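Local coordinates for endoglucanase FnCel5A (PDB 3NCO), which probably hydrolyses beta-1,4-glucosidic linkages in cellulose, as an endoglucanase of glycoside hydrolase family 5, at residues A[17-21]-A[288-292]; A[49-55]-A[309-315]; A[154-159]-A[189-193]; A[162-166]-A[193-198]. All blocks are in the same frame, centred on the assembly; numbering follows the deposited sequence.

In the fold
The four contacts lie on a barrel of eight parallel strands: contact 1 at the seam where it closes, the others on its outside. Contact 1 joins helix 12-20 to the last strand, 289-292, while contact 2, its centre about 15 Å away, sets helix 44-53 against the C-terminal residues; Y292 and L313 pack together. Across the chain's centre, contacts 3 and 4 have centres about 33 to 35 Å from that of contact 2 and about 11 Å from each other, and share V193 and helix 151-168. Along the sequence contacts 1 and 2 interleave, each joining a part near the N-terminus to one near the C-terminus; contacts 3 and 4, themselves interleaved, fall within the loop they enclose.

Contact 1 of 4, residues A[17-21]-A[288-292]; sequences NKMIG and FSLAY
At G21 the chain leaves helix 12-20 with a positive phi of 53°, and G21 O accepts a hydrogen bond from L290 N at 3.0 Å, while the CA atoms of G21 and S289 come within 5.0 Å of each other. Backbone bonds between G23 and both L290 and Y292 continue the pairing, which is the seam between the first and last strands of the closed TIM barrel. The side chains add a second attachment. S289 OG occupies the position between its own backbone N and carbonyl carbon (chi1 64°), which lifts the hydroxyl toward the helix, where it donates to N17 OD1 at 2.8 Å. It approaches from above the amide carbonyl, 42° out of the plane, instead of along a lone pair. I20 packs beside this bond: its CB lies 3.7 Å from S289 CB, and its CG2 and CD1 both approach S289 OG. The other end of the N17 amide, ND2, donates to I256 O, so one side chain spans two neighbouring strands. With an alanine here, the buried S289 hydroxyl would probably be left without its acceptor and I256 O without the amide donor. I20 also reaches I199 and F257, consistent with helix 12-20 covering the end of the barrel where strands begin. The buried serine hydroxyl and both ends of the asparagine amide find partners, and these bonds probably restrict how the helix can shift against the strand.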
loop_
_atom_site.group_PDB
_atom_site.type_symbol
_atom_site.label_atom_id
_atom_site.label_comp_id
_atom_site.label_asym_id
_atom_site.label_seq_id
_atom_site.Cartn_x
_atom_site.Cartn_y
_atom_site.Cartn_z
ATOM N N ASN A 17 12.318 -2.057 6.874
ATOM C CA ASN A 17 10.880 -1.891 7.225
ATOM C C ASN A 17 10.691 -0.722 8.182
ATOM O O ASN A 17 9.759 0.055 8.036
ATOM C CB ASN A 17 10.316 -3.187 7.833
ATOM C CG ASN A 17 8.812 -3.145 8.005
ATOM O OD1 ASN A 17 8.066 -2.843 7.079
ATOM N ND2 ASN A 17 8.367 -3.516 9.196
ATOM N N LYS A 18 11.639 -0.543 9.111
ATOM C CA LYS A 18 11.564 0.594 10.063
ATOM C C LYS A 18 11.678 1.940 9.357
ATOM O O LYS A 18 11.139 2.970 9.830
ATOM C CB LYS A 18 12.680 0.472 11.115
ATOM C CG LYS A 18 12.294 -0.457 12.212
ATOM C CD LYS A 18 13.486 -0.755 13.129
ATOM C CE LYS A 18 13.466 0.155 14.355
ATOM N NZ LYS A 18 13.683 1.599 13.989
HETATM N N MSE A 19 12.383 1.938 8.226
HETATM C CA MSE A 19 12.485 3.148 7.394
HETATM C C MSE A 19 11.151 3.575 6.773
HETATM O O MSE A 19 10.928 4.779 6.531
HETATM C CB MSE A 19 13.543 2.975 6.332
HETATM C CG MSE A 19 14.958 2.955 6.886
HETATM SE SE MSE A 19 16.184 2.439 5.401
HETATM C CE MSE A 19 15.546 3.568 3.964
ATOM N N ILE A 20 10.266 2.610 6.525
ATOM C CA ILE A 20 8.890 2.963 6.094
ATOM C C ILE A 20 8.227 3.829 7.179
ATOM O O ILE A 20 7.531 4.800 6.874
ATOM C CB ILE A 20 8.033 1.702 5.776
ATOM C CG1 ILE A 20 8.703 0.924 4.623
ATOM C CG2 ILE A 20 6.573 2.086 5.437
ATOM C CD1 ILE A 20 7.965 -0.408 4.359
ATOM N N GLY A 21 8.446 3.448 8.434
ATOM C CA GLY A 21 7.947 4.226 9.551
ATOM C C GLY A 21 6.455 4.538 9.504
ATOM O O GLY A 21 5.617 3.659 9.475
ATOM N N PHE A 288 4.953 -3.040 13.418
ATOM C CA PHE A 288 4.565 -2.908 12.007
ATOM C C PHE A 288 4.820 -1.479 11.524
ATOM O O PHE A 288 4.464 -0.518 12.190
ATOM C CB PHE A 288 3.070 -3.181 11.797
ATOM C CG PHE A 288 2.609 -4.549 12.241
ATOM C CD1 PHE A 288 3.507 -5.582 12.480
ATOM C CD2 PHE A 288 1.224 -4.810 12.377
ATOM C CE1 PHE A 288 3.037 -6.818 12.894
ATOM C CE2 PHE A 288 0.725 -6.074 12.761
ATOM C CZ PHE A 288 1.661 -7.089 13.006
ATOM N N SER A 289 5.442 -1.334 10.366
ATOM C CA SER A 289 5.416 -0.032 9.719
ATOM C C SER A 289 4.014 0.191 9.160
ATOM O O SER A 289 3.183 -0.698 9.198
ATOM C CB SER A 289 6.434 0.033 8.639
ATOM O OG SER A 289 6.077 -0.907 7.654
ATOM N N LEU A 290 3.721 1.409 8.702
ATOM C CA LEU A 290 2.300 1.656 8.310
ATOM C C LEU A 290 2.192 2.841 7.364
ATOM O O LEU A 290 3.013 3.776 7.446
ATOM C CB LEU A 290 1.444 1.871 9.568
ATOM C CG LEU A 290 1.963 3.015 10.438
ATOM C CD1 LEU A 290 1.200 4.303 10.138
ATOM C CD2 LEU A 290 1.885 2.696 11.925
ATOM N N ALA A 291 1.167 2.785 6.498
ATOM C CA ALA A 291 0.828 3.859 5.522
ATOM C C ALA A 291 -0.709 4.100 5.624
ATOM O O ALA A 291 -1.528 3.172 5.441
ATOM C CB ALA A 291 1.208 3.420 4.079
ATOM N N TYR A 292 -1.114 5.317 5.990
ATOM C CA TYR A 292 -2.529 5.609 6.022
ATOM C C TYR A 292 -3.080 5.756 4.596
ATOM O O TYR A 292 -2.422 6.338 3.760
ATOM C CB TYR A 292 -2.736 6.898 6.893
ATOM C CG TYR A 292 -4.153 7.396 6.911
ATOM C CD1 TYR A 292 -5.066 6.930 7.875
ATOM C CD2 TYR A 292 -4.591 8.350 5.989
ATOM C CE1 TYR A 292 -6.358 7.352 7.861
ATOM C CE2 TYR A 292 -5.897 8.808 6.005
ATOM C CZ TYR A 292 -6.778 8.284 6.953
ATOM O OH TYR A 292 -8.100 8.704 6.961
#

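Contact 2 of 4, residues A[49-55]-A[309-315]; sequences IIKERGF and WIEPLTT
R53 lies across the indole of W309, its aliphatic part over the ring face and its guanidinium farther out above the same ring, too distant for more than a weak cation-pi attraction. R53 CG makes a CH-pi contact 3.8 Å from the centroid of the W309 five-membered ring. The chain bends about CB-CG (chi2 60°), which swings CD and the guanidinium on toward E311, and the guanidinium stands nearly upright to the indole, the planes 84° apart. E311 comes from the opposite direction: R53 NH2 donates to E311 OE2 at 2.7 Å (155°), on the syn side of the carboxylate, and NE adds a weak bond to the same oxygen. The second oxygen is held too, since E311 OE1 accepts T315 OG1 at 2.7 Å and T315 N, from opposite faces of its plane. At the edge of the indole, a water accepts a hydrogen bond from W309 NE1 at 3.0 Å and donates one to I49 O. W309 CH2 meets F55 CE2 at 3.6 Å in an oblique aromatic pair. An alanine in place of R53 would probably uncover part of the W309 face and leave E311 and the C-terminal carboxylate of K320, which pairs with R53 NH1, without their positive mate. G54 ends helix 44-53 in a Schellman motif. R53 and F55 lean on L318 of helix 313-318, F55 and I50 on I24 of strand 22-25, and W309 meets Y302 edge-to-face.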
loop_
_atom_site.group_PDB
_atom_site.type_symbol
_atom_site.label_atom_id
_atom_site.label_comp_id
_atom_site.label_asym_id
_atom_site.label_seq_id
_atom_site.Cartn_x
_atom_site.Cartn_y
_atom_site.Cartn_z
ATOM N N ILE A 49 5.052 18.900 1.231
ATOM C CA ILE A 49 3.977 18.981 2.258
ATOM C C ILE A 49 3.936 17.754 3.163
ATOM O O ILE A 49 3.881 17.834 4.389
ATOM C CB ILE A 49 2.643 19.236 1.537
ATOM C CG1 ILE A 49 2.651 20.667 0.973
ATOM C CG2 ILE A 49 1.429 19.036 2.426
ATOM C CD1 ILE A 49 1.617 20.924 -0.102
ATOM N N ILE A 50 3.950 16.601 2.527
ATOM C CA ILE A 50 3.987 15.355 3.273
ATOM C C ILE A 50 5.200 15.248 4.203
ATOM O O ILE A 50 5.089 14.849 5.368
ATOM C CB ILE A 50 3.916 14.147 2.265
ATOM C CG1 ILE A 50 2.524 14.121 1.576
ATOM C CG2 ILE A 50 4.204 12.768 2.978
ATOM C CD1 ILE A 50 2.424 13.127 0.416
ATOM N N LYS A 51 6.373 15.572 3.669
ATOM C CA LYS A 51 7.593 15.444 4.481
ATOM C C LYS A 51 7.534 16.451 5.616
ATOM O O LYS A 51 7.809 16.076 6.757
ATOM C CB LYS A 51 8.845 15.677 3.634
ATOM C CG LYS A 51 10.210 15.602 4.444
ATOM C CD LYS A 51 10.479 14.188 4.948
ATOM C CE LYS A 51 11.822 14.092 5.734
ATOM N NZ LYS A 51 12.123 12.655 6.002
ATOM N N GLU A 52 7.148 17.710 5.319
ATOM C CA GLU A 52 7.106 18.750 6.382
ATOM C C GLU A 52 6.211 18.332 7.535
ATOM O O GLU A 52 6.474 18.685 8.717
ATOM C CB GLU A 52 6.600 20.130 5.883
ATOM C CG GLU A 52 7.341 20.709 4.740
ATOM C CD GLU A 52 6.748 22.037 4.205
ATOM O OE1 GLU A 52 7.465 23.069 4.358
ATOM O OE2 GLU A 52 5.607 22.060 3.607
ATOM N N ARG A 53 5.115 17.650 7.217
ATOM C CA ARG A 53 4.172 17.247 8.271
ATOM C C ARG A 53 4.753 16.173 9.174
ATOM O O ARG A 53 4.320 16.038 10.343
ATOM C CB ARG A 53 2.819 16.828 7.674
ATOM C CG ARG A 53 1.763 16.443 8.709
ATOM C CD ARG A 53 1.442 17.631 9.677
ATOM N NE ARG A 53 0.426 17.292 10.678
ATOM C CZ ARG A 53 0.697 16.644 11.816
ATOM N NH1 ARG A 53 1.952 16.279 12.093
ATOM N NH2 ARG A 53 -0.284 16.347 12.680
ATOM N N GLY A 54 5.739 15.438 8.645
ATOM C CA GLY A 54 6.505 14.506 9.457
ATOM C C GLY A 54 6.333 13.037 9.075
ATOM O O GLY A 54 6.826 12.166 9.775
ATOM N N PHE A 55 5.652 12.765 7.946
ATOM C CA PHE A 55 5.603 11.386 7.414
ATOM C C PHE A 55 7.011 10.952 6.975
ATOM O O PHE A 55 7.823 11.816 6.589
ATOM C CB PHE A 55 4.616 11.299 6.234
ATOM C CG PHE A 55 3.181 11.463 6.675
ATOM C CD1 PHE A 55 2.500 10.398 7.238
ATOM C CD2 PHE A 55 2.538 12.692 6.572
ATOM C CE1 PHE A 55 1.165 10.520 7.666
ATOM C CE2 PHE A 55 1.241 12.872 7.048
ATOM C CZ PHE A 55 0.524 11.764 7.562
ATOM N N TRP A 309 -3.894 20.414 6.749
ATOM C CA TRP A 309 -4.220 19.075 7.258
ATOM C C TRP A 309 -5.474 19.071 8.147
ATOM O O TRP A 309 -5.699 20.015 8.919
ATOM C CB TRP A 309 -3.047 18.535 8.065
ATOM C CG TRP A 309 -1.805 18.351 7.234
ATOM C CD1 TRP A 309 -0.778 19.265 7.062
ATOM C CD2 TRP A 309 -1.447 17.196 6.480
ATOM N NE1 TRP A 309 0.180 18.724 6.222
ATOM C CE2 TRP A 309 -0.204 17.462 5.859
ATOM C CE3 TRP A 309 -2.054 15.954 6.272
ATOM C CZ2 TRP A 309 0.436 16.527 5.028
ATOM C CZ3 TRP A 309 -1.435 15.034 5.430
ATOM C CH2 TRP A 309 -0.186 15.313 4.842
ATOM N N ILE A 310 -6.305 18.047 7.980
ATOM C CA ILE A 310 -7.461 17.831 8.822
ATOM C C ILE A 310 -6.938 17.316 10.147
ATOM O O ILE A 310 -6.190 16.334 10.198
ATOM C CB ILE A 310 -8.438 16.812 8.177
ATOM C CG1 ILE A 310 -8.924 17.367 6.827
ATOM C CG2 ILE A 310 -9.648 16.503 9.110
ATOM C CD1 ILE A 310 -9.426 16.272 5.880
ATOM N N GLU A 311 -7.296 18.026 11.215
ATOM C CA GLU A 311 -6.818 17.692 12.550
ATOM C C GLU A 311 -8.017 17.548 13.484
ATOM O O GLU A 311 -9.000 18.286 13.352
ATOM C CB GLU A 311 -5.921 18.819 13.101
ATOM C CG GLU A 311 -4.569 18.959 12.419
ATOM C CD GLU A 311 -3.626 17.773 12.636
ATOM O OE1 GLU A 311 -3.966 16.865 13.421
ATOM O OE2 GLU A 311 -2.536 17.760 12.018
ATOM N N PRO A 312 -7.914 16.645 14.471
ATOM C CA PRO A 312 -6.764 15.779 14.783
ATOM C C PRO A 312 -6.657 14.455 14.014
ATOM O O PRO A 312 -5.820 13.610 14.381
ATOM C CB PRO A 312 -6.952 15.499 16.283
ATOM C CG PRO A 312 -8.441 15.490 16.454
ATOM C CD PRO A 312 -8.992 16.496 15.468
ATOM N N LEU A 313 -7.461 14.276 12.963
ATOM C CA LEU A 313 -7.344 13.040 12.180
ATOM C C LEU A 313 -5.901 12.776 11.747
ATOM O O LEU A 313 -5.448 11.621 11.806
ATOM C CB LEU A 313 -8.254 13.030 10.949
ATOM C CG LEU A 313 -8.314 11.693 10.182
ATOM C CD1 LEU A 313 -8.867 10.599 11.082
ATOM C CD2 LEU A 313 -9.199 11.891 8.949
ATOM N N THR A 314 -5.210 13.818 11.272
ATOM C CA THR A 314 -3.831 13.626 10.768
ATOM C C THR A 314 -2.929 13.164 11.878
ATOM O O THR A 314 -2.120 12.249 11.702
ATOM C CB THR A 314 -3.295 14.894 10.049
ATOM O OG1 THR A 314 -4.132 15.156 8.911
ATOM C CG2 THR A 314 -1.838 14.723 9.600
ATOM N N THR A 315 -3.083 13.806 13.034
ATOM C CA THR A 315 -2.309 13.380 14.220
ATOM C C THR A 315 -2.642 11.931 14.620
ATOM O O THR A 315 -1.759 11.167 15.027
ATOM C CB THR A 315 -2.519 14.378 15.378
ATOM O OG1 THR A 315 -2.110 15.682 14.928
ATOM C CG2 THR A 315 -1.705 13.974 16.606
HETATM O O HOH W 1 2.817 20.112 5.753
#

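Contact 3 of 4, residues A[154-159]-A[189-193]; sequences WNELYP and ELKLV. With PO4 (phosphate ion), chain E.
In this (beta/alpha)8 barrel the connection from strand 174-177 to strand 198-204 passes over helix 151-168, where N155 and Y158 take hold of the backbone of E189 and K191. N155 works with both ends of its amide. Its OD1 accepts K191 N at 2.9 Å in a nearly straight bond (169°), though from above the carbonyl plane, while ND2 donates to E189 O at 3.1 Å within the amide's own plane. The same ND2 also gives a hydrogen bond to O4 of a phosphate ion, 3.0 Å away, which T152 OG1 binds as well and which probably came from the crystallisation liquor. One helical turn on, Y158 OH donates to K191 O at 2.6 Å, in the carbonyl plane and on a lone pair. A water bridges N155 O and K191 O, giving the latter a second donor. Beneath this polar layer L190 CD1 rests against both W154 NE1, at 3.8 Å, and Y158 CE1, at 4.0 Å; the indole N-H itself is bonded to D177 O. P159 CG meets V193 CG1 at 3.8 Å. Behind the loop, L190 and L192 pack on V200 of strand 198-204 and on W248 of helix 232-252, so the loop is held between two helices and the barrel wall.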
loop_
_atom_site.group_PDB
_atom_site.type_symbol
_atom_site.label_atom_id
_atom_site.label_comp_id
_atom_site.label_asym_id
_atom_site.label_seq_id
_atom_site.Cartn_x
_atom_site.Cartn_y
_atom_site.Cartn_z
ATOM N N TRP A 154 -1.407 -16.742 -6.543
ATOM C CA TRP A 154 -0.485 -15.692 -6.177
ATOM C C TRP A 154 0.823 -16.258 -5.692
ATOM O O TRP A 154 1.872 -15.714 -6.003
ATOM C CB TRP A 154 -1.149 -14.850 -5.117
ATOM C CG TRP A 154 -0.333 -13.817 -4.510
ATOM C CD1 TRP A 154 -0.109 -13.693 -3.177
ATOM C CD2 TRP A 154 0.345 -12.708 -5.165
ATOM N NE1 TRP A 154 0.686 -12.580 -2.940
ATOM C CE2 TRP A 154 0.934 -11.934 -4.129
ATOM C CE3 TRP A 154 0.430 -12.254 -6.487
ATOM C CZ2 TRP A 154 1.689 -10.766 -4.384
ATOM C CZ3 TRP A 154 1.160 -11.061 -6.752
ATOM C CH2 TRP A 154 1.804 -10.363 -5.693
ATOM N N ASN A 155 0.777 -17.344 -4.939
ATOM C CA ASN A 155 1.980 -17.928 -4.396
ATOM C C ASN A 155 2.832 -18.420 -5.567
ATOM O O ASN A 155 4.070 -18.494 -5.468
ATOM C CB ASN A 155 1.608 -19.119 -3.486
ATOM C CG ASN A 155 1.241 -18.673 -2.104
ATOM O OD1 ASN A 155 1.672 -17.620 -1.693
ATOM N ND2 ASN A 155 0.432 -19.430 -1.408
ATOM N N GLU A 156 2.158 -18.772 -6.662
ATOM C CA GLU A 156 2.851 -19.234 -7.867
ATOM C C GLU A 156 3.426 -18.092 -8.703
ATOM O O GLU A 156 4.542 -18.194 -9.263
ATOM C CB GLU A 156 1.950 -20.131 -8.733
ATOM C CG GLU A 156 1.544 -21.433 -7.969
ATOM C CD GLU A 156 0.357 -22.240 -8.573
ATOM O OE1 GLU A 156 0.173 -23.419 -8.133
ATOM O OE2 GLU A 156 -0.407 -21.715 -9.418
ATOM N N LEU A 157 2.644 -17.001 -8.786
ATOM C CA LEU A 157 2.978 -15.867 -9.608
ATOM C C LEU A 157 4.060 -14.916 -9.072
ATOM O O LEU A 157 4.986 -14.542 -9.800
ATOM C CB LEU A 157 1.669 -15.066 -9.897
ATOM C CG LEU A 157 1.844 -13.771 -10.693
ATOM C CD1 LEU A 157 2.484 -14.077 -12.043
ATOM C CD2 LEU A 157 0.471 -13.100 -10.898
ATOM N N TYR A 158 3.893 -14.458 -7.820
ATOM C CA TYR A 158 4.773 -13.438 -7.307
ATOM C C TYR A 158 6.251 -13.859 -7.356
ATOM O O TYR A 158 7.072 -13.001 -7.688
ATOM C CB TYR A 158 4.326 -12.872 -5.933
ATOM C CG TYR A 158 4.879 -13.580 -4.721
ATOM C CD1 TYR A 158 4.059 -14.398 -3.907
ATOM C CD2 TYR A 158 6.218 -13.414 -4.359
ATOM C CE1 TYR A 158 4.561 -15.050 -2.791
ATOM C CE2 TYR A 158 6.740 -14.055 -3.233
ATOM C CZ TYR A 158 5.909 -14.870 -2.465
ATOM O OH TYR A 158 6.452 -15.479 -1.343
ATOM N N PRO A 159 6.594 -15.171 -7.084
ATOM C CA PRO A 159 8.027 -15.505 -7.238
ATOM C C PRO A 159 8.520 -15.373 -8.660
ATOM O O PRO A 159 9.713 -15.090 -8.820
ATOM C CB PRO A 159 8.123 -16.966 -6.737
ATOM C CG PRO A 159 6.889 -17.128 -5.826
ATOM C CD PRO A 159 5.832 -16.354 -6.613
ATOM N N GLU A 189 -2.212 -17.937 4.436
ATOM C CA GLU A 189 -2.289 -18.577 3.121
ATOM C C GLU A 189 -1.083 -18.198 2.309
ATOM O O GLU A 189 -0.850 -18.776 1.287
ATOM C CB GLU A 189 -3.551 -18.117 2.346
ATOM C CG GLU A 189 -4.861 -18.236 3.115
ATOM C CD GLU A 189 -5.323 -19.650 3.343
ATOM O OE1 GLU A 189 -4.766 -20.595 2.725
ATOM O OE2 GLU A 189 -6.267 -19.815 4.155
ATOM N N LEU A 190 -0.334 -17.193 2.753
ATOM C CA LEU A 190 0.810 -16.710 1.958
ATOM C C LEU A 190 1.994 -17.641 2.145
ATOM O O LEU A 190 2.366 -17.939 3.291
ATOM C CB LEU A 190 1.169 -15.295 2.414
ATOM C CG LEU A 190 2.260 -14.528 1.698
ATOM C CD1 LEU A 190 1.974 -14.401 0.191
ATOM C CD2 LEU A 190 2.450 -13.132 2.367
ATOM N N LYS A 191 2.580 -18.111 1.028
ATOM C CA LYS A 191 3.805 -18.932 1.060
ATOM C C LYS A 191 5.003 -18.053 0.694
ATOM O O LYS A 191 5.016 -17.442 -0.382
ATOM C CB LYS A 191 3.692 -20.111 0.098
ATOM C CG LYS A 191 4.871 -20.980 0.128
ATOM C CD LYS A 191 4.964 -21.881 -1.096
ATOM C CE LYS A 191 3.935 -22.992 -1.039
ATOM N NZ LYS A 191 4.103 -23.788 -2.294
ATOM N N LEU A 192 5.997 -17.998 1.580
ATOM C CA LEU A 192 7.155 -17.123 1.365
ATOM C C LEU A 192 8.192 -17.797 0.451
ATOM O O LEU A 192 7.970 -18.917 -0.046
ATOM C CB LEU A 192 7.719 -16.614 2.702
ATOM C CG LEU A 192 6.741 -15.744 3.493
ATOM C CD1 LEU A 192 7.361 -15.294 4.802
ATOM C CD2 LEU A 192 6.416 -14.492 2.643
ATOM N N VAL A 193 9.239 -17.088 0.127
ATOM C CA VAL A 193 10.362 -17.645 -0.624
ATOM C C VAL A 193 11.606 -17.288 0.177
ATOM O O VAL A 193 11.534 -16.476 1.098
ATOM C CB VAL A 193 10.445 -17.053 -2.037
ATOM C CG1 VAL A 193 9.218 -17.530 -2.862
ATOM C CG2 VAL A 193 10.521 -15.573 -1.986
HETATM P P PO4 E . -0.765 -23.228 -1.994
HETATM O O1 PO4 E . -1.703 -22.638 -0.953
HETATM O O2 PO4 E . 0.153 -24.290 -1.388
HETATM O O3 PO4 E . -1.672 -23.886 -3.034
HETATM O O4 PO4 E . 0.187 -22.156 -2.547
HETATM O O HOH W 2 5.320 -18.770 -2.988
#

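Contact 4 of 4, residues A[162-166]-A[193-198]; sequences LGEIR and VDDKNI
R166 grips D195 side-on, with one nitrogen for each carboxylate oxygen. R166 NE gives OD2 of D195 a bond of 2.7 Å that is practically straight (176°) and falls on the syn lone pair, in the guanidinium plane. R166 NH2 reaches D195 OD1 at 3.0 Å less squarely, because the guanidinium and carboxylate planes are twisted 33° apart. Conformation makes this possible: the arginine starts with CG anti to its carbonyl carbon and folds sharply at chi2 (-89°), after which the chain runs straight through chi3 toward the loop. D195 answers by placing its CG anti to the backbone N, which directs the carboxylate at the helix. Its OD1 is held once more from within its own loop, by N197 N at 2.8 Å nearly in line with the C-O bond; this is an Asx turn, which should restrain the rotation of the carboxylate. R166 NH2 also gives a weak bond to N197 O at 3.2 Å. L162, one turn earlier on the helix, spreads its two methyl groups to different tasks. CD1 lies over one face of the R166 guanidinium, near its rim, and CD2 touches V193 CG2 at 3.8 Å and, more loosely, I198 CG2. Since R166 NH1 is bonded to N169 O and R172 O, the arginine ties the end of helix 151-168 to two separate loops. With neighbouring carbonyls and one carboxylate around it, the positive charge is probably well compensated, and the bidentate bridge is likely to hold the loop just before strand 198-204 begins.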
loop_
_atom_site.group_PDB
_atom_site.type_symbol
_atom_site.label_atom_id
_atom_site.label_comp_id
_atom_site.label_asym_id
_atom_site.label_seq_id
_atom_site.Cartn_x
_atom_site.Cartn_y
_atom_site.Cartn_z
ATOM N N LEU A 162 9.225 -11.724 -8.886
ATOM C CA LEU A 162 10.405 -11.456 -8.042
ATOM C C LEU A 162 11.702 -11.876 -8.752
ATOM O O LEU A 162 12.696 -11.130 -8.734
ATOM C CB LEU A 162 10.294 -12.214 -6.725
ATOM C CG LEU A 162 11.390 -11.950 -5.674
ATOM C CD1 LEU A 162 11.468 -10.446 -5.329
ATOM C CD2 LEU A 162 11.063 -12.787 -4.448
ATOM N N GLY A 163 11.668 -13.034 -9.419
ATOM C CA GLY A 163 12.807 -13.505 -10.220
ATOM C C GLY A 163 13.265 -12.489 -11.254
ATOM O O GLY A 163 14.497 -12.219 -11.408
ATOM N N GLU A 164 12.310 -11.888 -11.974
ATOM C CA GLU A 164 12.667 -10.875 -12.973
ATOM C C GLU A 164 13.172 -9.599 -12.307
ATOM O O GLU A 164 14.130 -8.976 -12.772
ATOM C CB GLU A 164 11.469 -10.557 -13.864
ATOM C CG GLU A 164 11.199 -11.696 -14.864
ATOM C CD GLU A 164 12.338 -11.872 -15.857
ATOM O OE1 GLU A 164 13.046 -10.896 -16.182
ATOM O OE2 GLU A 164 12.526 -13.008 -16.317
ATOM N N ILE A 165 12.537 -9.197 -11.212
ATOM C CA ILE A 165 13.049 -8.034 -10.482
ATOM C C ILE A 165 14.496 -8.249 -10.041
ATOM O O ILE A 165 15.350 -7.341 -10.187
ATOM C CB ILE A 165 12.150 -7.717 -9.244
ATOM C CG1 ILE A 165 10.750 -7.234 -9.700
ATOM C CG2 ILE A 165 12.841 -6.709 -8.265
ATOM C CD1 ILE A 165 9.692 -7.115 -8.559
ATOM N N ARG A 166 14.768 -9.426 -9.481
ATOM C CA ARG A 166 16.078 -9.701 -8.876
ATOM C C ARG A 166 17.234 -9.734 -9.878
ATOM O O ARG A 166 18.390 -9.613 -9.467
ATOM C CB ARG A 166 16.001 -10.977 -8.023
ATOM C CG ARG A 166 15.221 -10.762 -6.768
ATOM C CD ARG A 166 16.076 -10.291 -5.660
ATOM N NE ARG A 166 15.287 -10.028 -4.442
ATOM C CZ ARG A 166 14.940 -8.829 -3.990
ATOM N NH1 ARG A 166 15.266 -7.712 -4.602
ATOM N NH2 ARG A 166 14.241 -8.776 -2.886
ATOM N N VAL A 193 9.239 -17.088 0.127
ATOM C CA VAL A 193 10.362 -17.645 -0.624
ATOM C C VAL A 193 11.606 -17.288 0.177
ATOM O O VAL A 193 11.534 -16.476 1.098
ATOM C CB VAL A 193 10.445 -17.053 -2.037
ATOM C CG1 VAL A 193 9.218 -17.530 -2.862
ATOM C CG2 VAL A 193 10.521 -15.573 -1.986
ATOM N N ASP A 194 12.714 -17.927 -0.144
ATOM C CA ASP A 194 13.940 -17.681 0.592
ATOM C C ASP A 194 14.595 -16.442 0.034
ATOM O O ASP A 194 15.490 -16.537 -0.816
ATOM C CB ASP A 194 14.881 -18.878 0.426
ATOM C CG ASP A 194 16.042 -18.841 1.433
ATOM O OD1 ASP A 194 16.055 -17.979 2.356
ATOM O OD2 ASP A 194 16.932 -19.679 1.293
ATOM N N ASP A 195 14.149 -15.281 0.484
ATOM C CA ASP A 195 14.709 -14.014 0.014
ATOM C C ASP A 195 14.748 -13.165 1.264
ATOM O O ASP A 195 13.711 -13.007 1.949
ATOM C CB ASP A 195 13.787 -13.397 -1.061
ATOM C CG ASP A 195 14.405 -12.156 -1.749
ATOM O OD1 ASP A 195 14.709 -11.156 -1.091
ATOM O OD2 ASP A 195 14.603 -12.168 -2.976
ATOM N N LYS A 196 15.924 -12.593 1.515
ATOM C CA LYS A 196 16.163 -11.757 2.701
ATOM C C LYS A 196 15.775 -10.303 2.565
ATOM O O LYS A 196 15.913 -9.543 3.525
ATOM C CB LYS A 196 17.630 -11.833 3.152
ATOM C CG LYS A 196 18.109 -13.223 3.597
ATOM C CD LYS A 196 16.974 -14.107 4.160
ATOM C CE LYS A 196 17.531 -15.388 4.746
ATOM N NZ LYS A 196 18.440 -15.074 5.889
ATOM N N ASN A 197 15.286 -9.907 1.393
ATOM C CA ASN A 197 14.927 -8.525 1.216
ATOM C C ASN A 197 13.470 -8.401 0.836
ATOM O O ASN A 197 13.132 -7.638 -0.085
ATOM C CB ASN A 197 15.863 -7.856 0.183
ATOM C CG ASN A 197 17.271 -7.699 0.731
ATOM O OD1 ASN A 197 18.205 -8.347 0.267
ATOM N ND2 ASN A 197 17.410 -6.835 1.738
ATOM N N ILE A 198 12.590 -9.158 1.518
ATOM C CA ILE A 198 11.147 -8.993 1.333
ATOM C C ILE A 198 10.465 -8.474 2.623
ATOM O O ILE A 198 10.959 -8.712 3.729
ATOM C CB ILE A 198 10.436 -10.267 0.802
ATOM C CG1 ILE A 198 10.667 -11.469 1.722
ATOM C CG2 ILE A 198 10.907 -10.565 -0.640
ATOM C CD1 ILE A 198 9.605 -12.652 1.448
#